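Local coordinates for protein aminodeoxyfutalosine deaminase (Deinococcus radiodurans, PDB 2IMR) that catalyses the zinc-dependent deamination of aminodeoxyfutalosine to futalosine in menaquinone biosynthesis, and to a lesser extent deaminates other adenosine-type nucleosides, at residues H36-L46 and P56-E64; E85-P95 and W408-L416. One frame throughout, in Å; residues are numbered along the deposited sequence.

Interaction 1 of 2, residues H36-L46 and P56-E64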
loop_
_atom_site.group_PDB
_atom_site.type_symbol
_atom_site.label_atom_id
_atom_site.label_comp_id
_atom_site.label_asym_id
_atom_site.label_seq_id
_atom_site.Cartn_x
_atom_site.Cartn_y
_atom_site.Cartn_z
ATOM N N HIS A 36 -8.723 9.208 41.512
ATOM C CA HIS A 36 -9.493 9.960 40.483
ATOM C C HIS A 36 -10.700 9.119 40.061
ATOM O O HIS A 36 -11.270 8.395 40.880
ATOM C CB HIS A 36 -8.591 10.266 39.280
ATOM C CG HIS A 36 -9.070 11.408 38.437
ATOM N ND1 HIS A 36 -10.215 11.342 37.673
ATOM C CD2 HIS A 36 -8.572 12.655 38.260
ATOM C CE1 HIS A 36 -10.401 12.499 37.060
ATOM N NE2 HIS A 36 -9.418 13.313 37.400
ATOM N N THR A 37 -11.094 9.206 38.793
ATOM C CA THR A 37 -12.246 8.443 38.318
ATOM C C THR A 37 -11.977 7.781 36.971
ATOM O O THR A 37 -12.036 8.430 35.925
ATOM C CB THR A 37 -13.486 9.344 38.177
ATOM O OG1 THR A 37 -13.710 10.047 39.406
ATOM C CG2 THR A 37 -14.713 8.510 37.844
ATOM N N PRO A 38 -11.683 6.471 36.981
ATOM C CA PRO A 38 -11.404 5.719 35.753
ATOM C C PRO A 38 -12.615 5.616 34.832
ATOM O O PRO A 38 -13.754 5.552 35.290
ATOM C CB PRO A 38 -10.976 4.346 36.275
ATOM C CG PRO A 38 -10.426 4.650 37.646
ATOM C CD PRO A 38 -11.435 5.635 38.168
ATOM N N ARG A 39 -12.361 5.609 33.529
ATOM C CA ARG A 39 -13.424 5.477 32.545
ATOM C C ARG A 39 -13.059 4.267 31.698
ATOM O O ARG A 39 -11.916 4.135 31.266
ATOM C CB ARG A 39 -13.502 6.715 31.647
ATOM C CG ARG A 39 -13.505 8.030 32.404
ATOM C CD ARG A 39 -14.089 9.155 31.564
ATOM N NE ARG A 39 -13.384 9.365 30.303
ATOM C CZ ARG A 39 -12.124 9.772 30.199
ATOM N NH1 ARG A 39 -11.399 10.015 31.286
ATOM N NH2 ARG A 39 -11.593 9.960 28.999
ATOM N N LEU A 40 -14.029 3.388 31.478
ATOM C CA LEU A 40 -13.811 2.192 30.679
ATOM C C LEU A 40 -14.419 2.365 29.298
ATOM O O LEU A 40 -15.641 2.329 29.134
ATOM C CB LEU A 40 -14.441 0.975 31.362
ATOM C CG LEU A 40 -14.540 -0.302 30.521
ATOM C CD1 LEU A 40 -13.156 -0.727 30.045
ATOM C CD2 LEU A 40 -15.185 -1.400 31.356
ATOM N N LEU A 41 -13.560 2.568 28.307
ATOM C CA LEU A 41 -14.022 2.731 26.937
ATOM C C LEU A 41 -13.956 1.370 26.271
ATOM O O LEU A 41 -12.889 0.762 26.208
ATOM C CB LEU A 41 -13.128 3.716 26.185
ATOM C CG LEU A 41 -12.718 4.992 26.922
ATOM C CD1 LEU A 41 -12.142 5.969 25.919
ATOM C CD2 LEU A 41 -13.903 5.611 27.637
ATOM N N THR A 42 -15.090 0.887 25.776
ATOM C CA THR A 42 -15.114 -0.415 25.120
ATOM C C THR A 42 -15.244 -0.296 23.604
ATOM O O THR A 42 -15.850 0.643 23.087
ATOM C CB THR A 42 -16.267 -1.286 25.647
ATOM O OG1 THR A 42 -17.521 -0.676 25.322
ATOM C CG2 THR A 42 -16.163 -1.441 27.157
ATOM N N CYS A 43 -14.664 -1.260 22.898
ATOM C CA CYS A 43 -14.706 -1.277 21.440
ATOM C C CYS A 43 -14.826 -2.707 20.931
ATOM O O CYS A 43 -14.766 -3.661 21.712
ATOM C CB CYS A 43 -13.448 -0.617 20.868
ATOM S SG CYS A 43 -11.860 -1.326 21.401
ATOM N N ASP A 44 -14.995 -2.859 19.622
ATOM C CA ASP A 44 -15.117 -4.188 19.043
ATOM C C ASP A 44 -13.743 -4.773 18.793
ATOM O O ASP A 44 -13.528 -5.972 18.965
ATOM C CB ASP A 44 -15.919 -4.136 17.743
ATOM C CG ASP A 44 -17.335 -3.644 17.961
ATOM O OD1 ASP A 44 -17.961 -4.064 18.956
ATOM O OD2 ASP A 44 -17.828 -2.846 17.138
ATOM N N VAL A 45 -12.811 -3.921 18.383
ATOM C CA VAL A 45 -11.449 -4.354 18.123
ATOM C C VAL A 45 -10.454 -3.338 18.657
ATOM O O VAL A 45 -10.511 -2.151 18.322
ATOM C CB VAL A 45 -11.182 -4.546 16.612
ATOM C CG1 VAL A 45 -9.716 -4.873 16.386
ATOM C CG2 VAL A 45 -12.059 -5.656 16.068
ATOM N N LEU A 46 -9.541 -3.819 19.490
ATOM C CA LEU A 46 -8.515 -2.981 20.081
ATOM C C LEU A 46 -7.124 -3.398 19.628
ATOM O O LEU A 46 -6.804 -4.584 19.606
ATOM C CB LEU A 46 -8.578 -3.076 21.607
ATOM C CG LEU A 46 -7.301 -2.654 22.340
ATOM C CD1 LEU A 46 -7.170 -1.144 22.316
ATOM C CD2 LEU A 46 -7.341 -3.159 23.778
ATOM N N PRO A 56 -13.306 -8.836 21.987
ATOM C CA PRO A 56 -13.600 -7.406 22.160
ATOM C C PRO A 56 -12.437 -6.682 22.828
ATOM O O PRO A 56 -11.484 -7.318 23.280
ATOM C CB PRO A 56 -14.853 -7.413 23.034
ATOM C CG PRO A 56 -15.507 -8.722 22.684
ATOM C CD PRO A 56 -14.324 -9.654 22.665
ATOM N N GLY A 57 -12.516 -5.356 22.894
ATOM C CA GLY A 57 -11.441 -4.590 23.499
ATOM C C GLY A 57 -11.908 -3.492 24.436
ATOM O O GLY A 57 -13.088 -3.149 24.479
ATOM N N GLY A 58 -10.967 -2.943 25.195
ATOM C CA GLY A 58 -11.292 -1.889 26.134
ATOM C C GLY A 58 -10.053 -1.149 26.587
ATOM O O GLY A 58 -8.936 -1.667 26.508
ATOM N N VAL A 59 -10.252 0.079 27.053
ATOM C CA VAL A 59 -9.162 0.907 27.537
ATOM C C VAL A 59 -9.656 1.679 28.748
ATOM O O VAL A 59 -10.686 2.344 28.682
ATOM C CB VAL A 59 -8.707 1.927 26.475
ATOM C CG1 VAL A 59 -7.563 2.761 27.016
ATOM C CG2 VAL A 59 -8.281 1.206 25.202
ATOM N N VAL A 60 -8.947 1.575 29.864
ATOM C CA VAL A 60 -9.363 2.325 31.039
ATOM C C VAL A 60 -8.535 3.594 31.057
ATOM O O VAL A 60 -7.306 3.557 30.996
ATOM C CB VAL A 60 -9.145 1.541 32.350
ATOM C CG1 VAL A 60 -9.504 2.425 33.545
ATOM C CG2 VAL A 60 -10.022 0.304 32.357
ATOM N N VAL A 61 -9.218 4.727 31.123
ATOM C CA VAL A 61 -8.537 6.003 31.127
ATOM C C VAL A 61 -8.797 6.737 32.434
ATOM O O VAL A 61 -9.916 6.739 32.947
ATOM C CB VAL A 61 -9.010 6.881 29.941
ATOM C CG1 VAL A 61 -8.268 8.205 29.933
ATOM C CG2 VAL A 61 -8.777 6.142 28.629
ATOM N N VAL A 62 -7.744 7.328 32.980
ATOM C CA VAL A 62 -7.842 8.101 34.210
ATOM C C VAL A 62 -7.367 9.491 33.824
ATOM O O VAL A 62 -6.181 9.696 33.563
ATOM C CB VAL A 62 -6.928 7.534 35.316
ATOM C CG1 VAL A 62 -7.003 8.422 36.555
ATOM C CG2 VAL A 62 -7.354 6.116 35.662
ATOM N N GLY A 63 -8.289 10.445 33.768
ATOM C CA GLY A 63 -7.912 11.789 33.368
ATOM C C GLY A 63 -7.646 11.760 31.872
ATOM O O GLY A 63 -8.560 11.519 31.084
ATOM N N GLU A 64 -6.397 11.990 31.479
ATOM C CA GLU A 64 -6.009 11.958 30.069
ATOM C C GLU A 64 -4.921 10.912 29.892
ATOM O O GLU A 64 -4.173 10.937 28.911
ATOM C CB GLU A 64 -5.452 13.311 29.624
ATOM C CG GLU A 64 -6.420 14.468 29.705
ATOM C CD GLU A 64 -5.791 15.765 29.238
ATOM O OE1 GLU A 64 -5.379 15.835 28.060
ATOM O OE2 GLU A 64 -5.697 16.712 30.048
HETATM O O HOH W 1 -11.091 10.198 34.096
HETATM O O HOH W 2 -9.358 11.477 28.618
#

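Interaction 2 of 2, residues E85-P95 and W408-L416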
loop_
_atom_site.group_PDB
_atom_site.type_symbol
_atom_site.label_atom_id
_atom_site.label_comp_id
_atom_site.label_asym_id
_atom_site.label_seq_id
_atom_site.Cartn_x
_atom_site.Cartn_y
_atom_site.Cartn_z
ATOM N N GLU A 85 -18.198 3.392 28.672
ATOM C CA GLU A 85 -18.481 4.202 27.499
ATOM C C GLU A 85 -18.280 3.333 26.265
ATOM O O GLU A 85 -17.235 2.710 26.119
ATOM C CB GLU A 85 -17.503 5.376 27.406
ATOM C CG GLU A 85 -17.763 6.549 28.328
ATOM C CD GLU A 85 -16.683 7.606 28.195
ATOM O OE1 GLU A 85 -16.260 7.878 27.054
ATOM O OE2 GLU A 85 -16.253 8.168 29.223
ATOM N N ARG A 86 -19.278 3.281 25.390
ATOM C CA ARG A 86 -19.160 2.524 24.148
ATOM C C ARG A 86 -18.341 3.432 23.230
ATOM O O ARG A 86 -18.809 4.496 22.830
ATOM C CB ARG A 86 -20.545 2.269 23.550
ATOM C CG ARG A 86 -20.543 1.905 22.067
ATOM C CD ARG A 86 -19.642 0.719 21.742
ATOM N NE ARG A 86 -19.711 0.383 20.320
ATOM C CZ ARG A 86 -19.036 -0.603 19.739
ATOM N NH1 ARG A 86 -18.225 -1.371 20.455
ATOM N NH2 ARG A 86 -19.176 -0.825 18.437
ATOM N N ALA A 87 -17.122 3.018 22.898
ATOM C CA ALA A 87 -16.251 3.851 22.075
ATOM C C ALA A 87 -16.179 3.532 20.585
ATOM O O ALA A 87 -15.261 3.982 19.901
ATOM C CB ALA A 87 -14.849 3.852 22.669
ATOM N N GLY A 88 -17.133 2.763 20.078
ATOM C CA GLY A 88 -17.127 2.447 18.660
ATOM C C GLY A 88 -16.499 1.115 18.300
ATOM O O GLY A 88 -16.181 0.308 19.172
ATOM N N ALA A 89 -16.304 0.895 17.004
ATOM C CA ALA A 89 -15.738 -0.362 16.526
ATOM C C ALA A 89 -14.247 -0.539 16.772
ATOM O O ALA A 89 -13.801 -1.601 17.207
ATOM C CB ALA A 89 -16.033 -0.526 15.035
ATOM N N VAL A 90 -13.469 0.499 16.516
ATOM C CA VAL A 90 -12.035 0.371 16.668
ATOM C C VAL A 90 -11.305 1.409 17.501
ATOM O O VAL A 90 -11.554 2.614 17.396
ATOM C CB VAL A 90 -11.352 0.346 15.271
ATOM C CG1 VAL A 90 -9.844 0.218 15.422
ATOM C CG2 VAL A 90 -11.925 -0.797 14.432
ATOM N N ILE A 91 -10.400 0.917 18.335
ATOM C CA ILE A 91 -9.541 1.770 19.137
ATOM C C ILE A 91 -8.144 1.289 18.787
ATOM O O ILE A 91 -7.793 0.136 19.059
ATOM C CB ILE A 91 -9.762 1.608 20.653
ATOM C CG1 ILE A 91 -11.127 2.180 21.045
ATOM C CG2 ILE A 91 -8.658 2.331 21.402
ATOM C CD1 ILE A 91 -11.431 2.099 22.529
ATOM N N ALA A 92 -7.357 2.162 18.164
ATOM C CA ALA A 92 -6.002 1.815 17.755
ATOM C C ALA A 92 -5.270 3.035 17.220
ATOM O O ALA A 92 -5.889 4.056 16.915
ATOM C CB ALA A 92 -6.046 0.723 16.675
ATOM N N PRO A 93 -3.936 2.951 17.106
ATOM C CA PRO A 93 -3.180 4.090 16.591
ATOM C C PRO A 93 -3.705 4.407 15.193
ATOM O O PRO A 93 -4.345 3.558 14.567
ATOM C CB PRO A 93 -1.746 3.564 16.560
ATOM C CG PRO A 93 -1.726 2.588 17.703
ATOM C CD PRO A 93 -3.033 1.864 17.527
ATOM N N PRO A 94 -3.463 5.631 14.692
ATOM C CA PRO A 94 -3.948 5.961 13.349
ATOM C C PRO A 94 -3.343 4.988 12.340
ATOM O O PRO A 94 -2.151 4.685 12.401
ATOM C CB PRO A 94 -3.468 7.397 13.150
ATOM C CG PRO A 94 -2.256 7.482 14.033
ATOM C CD PRO A 94 -2.705 6.752 15.267
ATOM N N PRO A 95 -4.157 4.487 11.402
ATOM C CA PRO A 95 -3.657 3.539 10.402
ATOM C C PRO A 95 -2.697 4.128 9.380
ATOM O O PRO A 95 -2.705 5.325 9.101
ATOM C CB PRO A 95 -4.936 3.022 9.759
ATOM C CG PRO A 95 -5.813 4.243 9.771
ATOM C CD PRO A 95 -5.581 4.796 11.167
ATOM N N TRP A 408 -3.725 9.437 26.669
ATOM C CA TRP A 408 -4.856 8.970 25.872
ATOM C C TRP A 408 -5.145 10.026 24.812
ATOM O O TRP A 408 -5.369 11.191 25.137
ATOM C CB TRP A 408 -6.100 8.767 26.745
ATOM C CG TRP A 408 -7.361 8.562 25.940
ATOM C CD1 TRP A 408 -8.431 9.409 25.860
ATOM C CD2 TRP A 408 -7.663 7.455 25.078
ATOM N NE1 TRP A 408 -9.380 8.898 25.003
ATOM C CE2 TRP A 408 -8.933 7.700 24.510
ATOM C CE3 TRP A 408 -6.984 6.280 24.730
ATOM C CZ2 TRP A 408 -9.539 6.815 23.610
ATOM C CZ3 TRP A 408 -7.586 5.398 23.837
ATOM C CH2 TRP A 408 -8.851 5.672 23.288
ATOM N N GLN A 409 -5.135 9.620 23.547
ATOM C CA GLN A 409 -5.394 10.549 22.452
ATOM C C GLN A 409 -6.686 10.222 21.720
ATOM O O GLN A 409 -6.990 9.059 21.459
ATOM C CB GLN A 409 -4.232 10.535 21.455
ATOM C CG GLN A 409 -2.911 11.026 22.024
ATOM C CD GLN A 409 -1.824 11.120 20.970
ATOM O OE1 GLN A 409 -0.703 11.547 21.253
ATOM N NE2 GLN A 409 -2.152 10.723 19.742
ATOM N N GLU A 410 -7.448 11.258 21.389
ATOM C CA GLU A 410 -8.704 11.073 20.683
ATOM C C GLU A 410 -8.434 10.408 19.336
ATOM O O GLU A 410 -9.313 9.780 18.754
ATOM C CB GLU A 410 -9.397 12.421 20.475
ATOM C CG GLU A 410 -10.831 12.292 20.000
ATOM C CD GLU A 410 -11.588 13.605 20.050
ATOM O OE1 GLU A 410 -11.828 14.202 18.977
ATOM O OE2 GLU A 410 -11.940 14.036 21.170
ATOM N N GLY A 411 -7.204 10.548 18.849
ATOM C CA GLY A 411 -6.837 9.946 17.578
ATOM C C GLY A 411 -6.892 8.427 17.591
ATOM O O GLY A 411 -6.911 7.795 16.532
ATOM N N PHE A 412 -6.918 7.833 18.785
ATOM C CA PHE A 412 -6.966 6.376 18.925
ATOM C C PHE A 412 -8.386 5.854 18.787
ATOM O O PHE A 412 -8.605 4.662 18.588
ATOM C CB PHE A 412 -6.425 5.956 20.296
ATOM C CG PHE A 412 -4.985 6.311 20.519
ATOM C CD1 PHE A 412 -4.489 6.458 21.811
ATOM C CD2 PHE A 412 -4.121 6.478 19.445
ATOM C CE1 PHE A 412 -3.148 6.769 22.031
ATOM C CE2 PHE A 412 -2.779 6.787 19.651
ATOM C CZ PHE A 412 -2.292 6.934 20.947
ATOM N N ARG A 413 -9.351 6.754 18.915
ATOM C CA ARG A 413 -10.754 6.388 18.820
ATOM C C ARG A 413 -11.219 6.680 17.383
ATOM O O ARG A 413 -11.659 7.785 17.069
ATOM C CB ARG A 413 -11.534 7.212 19.847
ATOM C CG ARG A 413 -12.942 6.763 20.113
ATOM C CD ARG A 413 -13.442 7.372 21.436
ATOM N NE ARG A 413 -14.880 7.209 21.575
ATOM C CZ ARG A 413 -15.573 7.520 22.665
ATOM N NH1 ARG A 413 -14.957 8.018 23.735
ATOM N NH2 ARG A 413 -16.885 7.335 22.676
ATOM N N TRP A 414 -11.123 5.673 16.520
ATOM C CA TRP A 414 -11.483 5.825 15.112
ATOM C C TRP A 414 -12.869 6.388 14.797
ATOM O O TRP A 414 -13.038 7.071 13.785
ATOM C CB TRP A 414 -11.302 4.488 14.389
ATOM C CG TRP A 414 -9.867 4.063 14.252
ATOM C CD1 TRP A 414 -8.797 4.528 14.964
ATOM C CD2 TRP A 414 -9.354 3.054 13.371
ATOM N NE1 TRP A 414 -7.650 3.873 14.583
ATOM C CE2 TRP A 414 -7.963 2.962 13.607
ATOM C CE3 TRP A 414 -9.934 2.218 12.409
ATOM C CZ2 TRP A 414 -7.141 2.064 12.912
ATOM C CZ3 TRP A 414 -9.114 1.320 11.714
ATOM C CH2 TRP A 414 -7.733 1.255 11.974
ATOM N N GLU A 415 -13.855 6.120 15.650
ATOM C CA GLU A 415 -15.207 6.617 15.394
ATOM C C GLU A 415 -15.297 8.147 15.389
ATOM O O GLU A 415 -16.299 8.710 14.940
ATOM C CB GLU A 415 -16.196 6.068 16.430
ATOM C CG GLU A 415 -16.060 6.708 17.803
ATOM C CD GLU A 415 -17.259 6.466 18.698
ATOM O OE1 GLU A 415 -18.377 6.271 18.175
ATOM O OE2 GLU A 415 -17.087 6.498 19.933
ATOM N N LEU A 416 -14.251 8.814 15.870
ATOM C CA LEU A 416 -14.240 10.280 15.937
ATOM C C LEU A 416 -13.382 10.942 14.858
ATOM O O LEU A 416 -13.175 12.164 14.877
ATOM C CB LEU A 416 -13.736 10.732 17.312
ATOM C CG LEU A 416 -14.374 10.078 18.540
ATOM C CD1 LEU A 416 -13.683 10.577 19.806
ATOM C CD2 LEU A 416 -15.855 10.396 18.584
HETATM O O HOH W 3 -18.034 8.393 25.293
HETATM O O HOH W 4 -19.989 5.160 20.415
HETATM O O HOH W 5 -13.855 4.150 17.547
#

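Interaction 1 of 2, residues H36-L46 and P56-E64
Gly63 O is gripped twice: by Arg39 NH1 at 3.2 Å, and by a water that also accepts from Arg39 NH2. The NH1 bond is nearly straight (165°) and lies close to the guanidinium plane. A second water accepts from NH1 and from Gly63 N, and donates to Thr37 O. A bend in the Arg39 chain at chi3 (-58°) lays one face of the guanidinium over Val61, whose CG1 is 3.9 Å from NH1. With an alanine here, Gly63 O would probably lose its direct N-H partner, the two waters their guanidinium donors, and Val61 the flat group lying over it. NE turns the other way, to a weak ion pair with Glu85.

Strands 38-43 and 57-62 run antiparallel, as neighbours in the mixed sheet of the small beta domain beside the amidohydrolase barrel. Arg39-Val61, Leu41-Val59 and Cys43-Gly57 are hydrogen-bonded pairs. Arg39 N meets Val61 O at 2.8 Å. Leu40-Val60 and Thr42-Gly58 are non-hydrogen-bonded pairs.

On the face with Leu40, Pro38 CB touches Val60 CG1 at 3.6 Å, and Leu40 CD1 reaches Val60 CG2 at 4.0 Å. Leu75 of helix 72-78 packs on both Leu40 and Val60. At Asp44 the chain bends sharply, and Leu46 crosses the start of strand 57-62. Leu46 CB sits 3.8 Å from Gly57 CA, and Leu46 CD1 meets Val59 CG2 at 3.9 Å, the two side chains crossing at about a right angle.

Interaction 2 of 2, residues E85-P95 and W408-L416
Ala92 and Trp414 are joined by a side-chain hydrogen bond. The indole NE1 donates to Ala92 O at 2.9 Å, from well above the carbonyl plane. A weak second bond runs from NE1 to Pro93 O, which lies at the ring edge. Backbone bonds line up the two segments. Ala92 N donates to Phe412 O at 2.8 Å, and Trp414 N donates to Val90 O. One water donates to Ala87 O and Val90 O and accepts from Glu415 N. The loop after helix 380-395 thus packs on strand 90-91 and the prolines that follow, which lead from the small beta domain into the amidohydrolase barrel.

Apolar packing centres on the same indole. Val90 CG1 stands over the six-membered ring, 3.6 Å from its centroid, in a CH-pi contact. CG1 lies anti to the Val90 backbone N (chi1 180°), which puts this branch over the ring. Pro95 CD comes from the opposite side, near the rim, 3.6 Å from Trp414 CZ2. Arg365 adds a cation-pi contact. Ile91 CG2 meets the edge of the Trp408 ring at CH2, 3.8 Å away. Phe412 CD2 packs against Pro93 CA.

Charges gather at the other end. The extended Arg413 grips one oxygen of Glu415, OE2, side-on with NE and NH2, the NE bond being 2.8 Å. Ala87 CB lies over one face of the guanidinium, 3.5 Å from NE. Arg413 NH1 forms a longer salt bridge to Glu85 OE1 (3.6 Å), and a water links that oxygen to NH2.

Segment 408-416 is therefore held to 85-95 by backbone bonds and by an indole between Val90 and Pro95. Glu415 orients Arg413 toward Glu85. The arginine's charge probably also offsets the close approach of Glu415 OE2 to the acceptor Ala87 O.

How the interactions relate
From the N terminus, interaction 1 forms first and closes the short loop between 46 and 56, which carries the rest of strand 45-47 and strand 53-54. The chain then passes through strand 65-70 and helix 72-78 to reach 85-95. Interaction 2 closes a loop of 312 residues, which holds the zinc-bound His99, His101 and His240, and Asp354, a further zinc-binding residue. The two loops lie in series and neither nest nor cross. In space they meet. Strand 83-86 runs parallel beside 38-43, and strand 90-91 beside 45-47. Glu64 O and Trp408 N are 2.7 Å apart, a probable hydrogen bond. Thus the N-terminal strands and segment 408-416, near the C terminus, pack together beside the barrel.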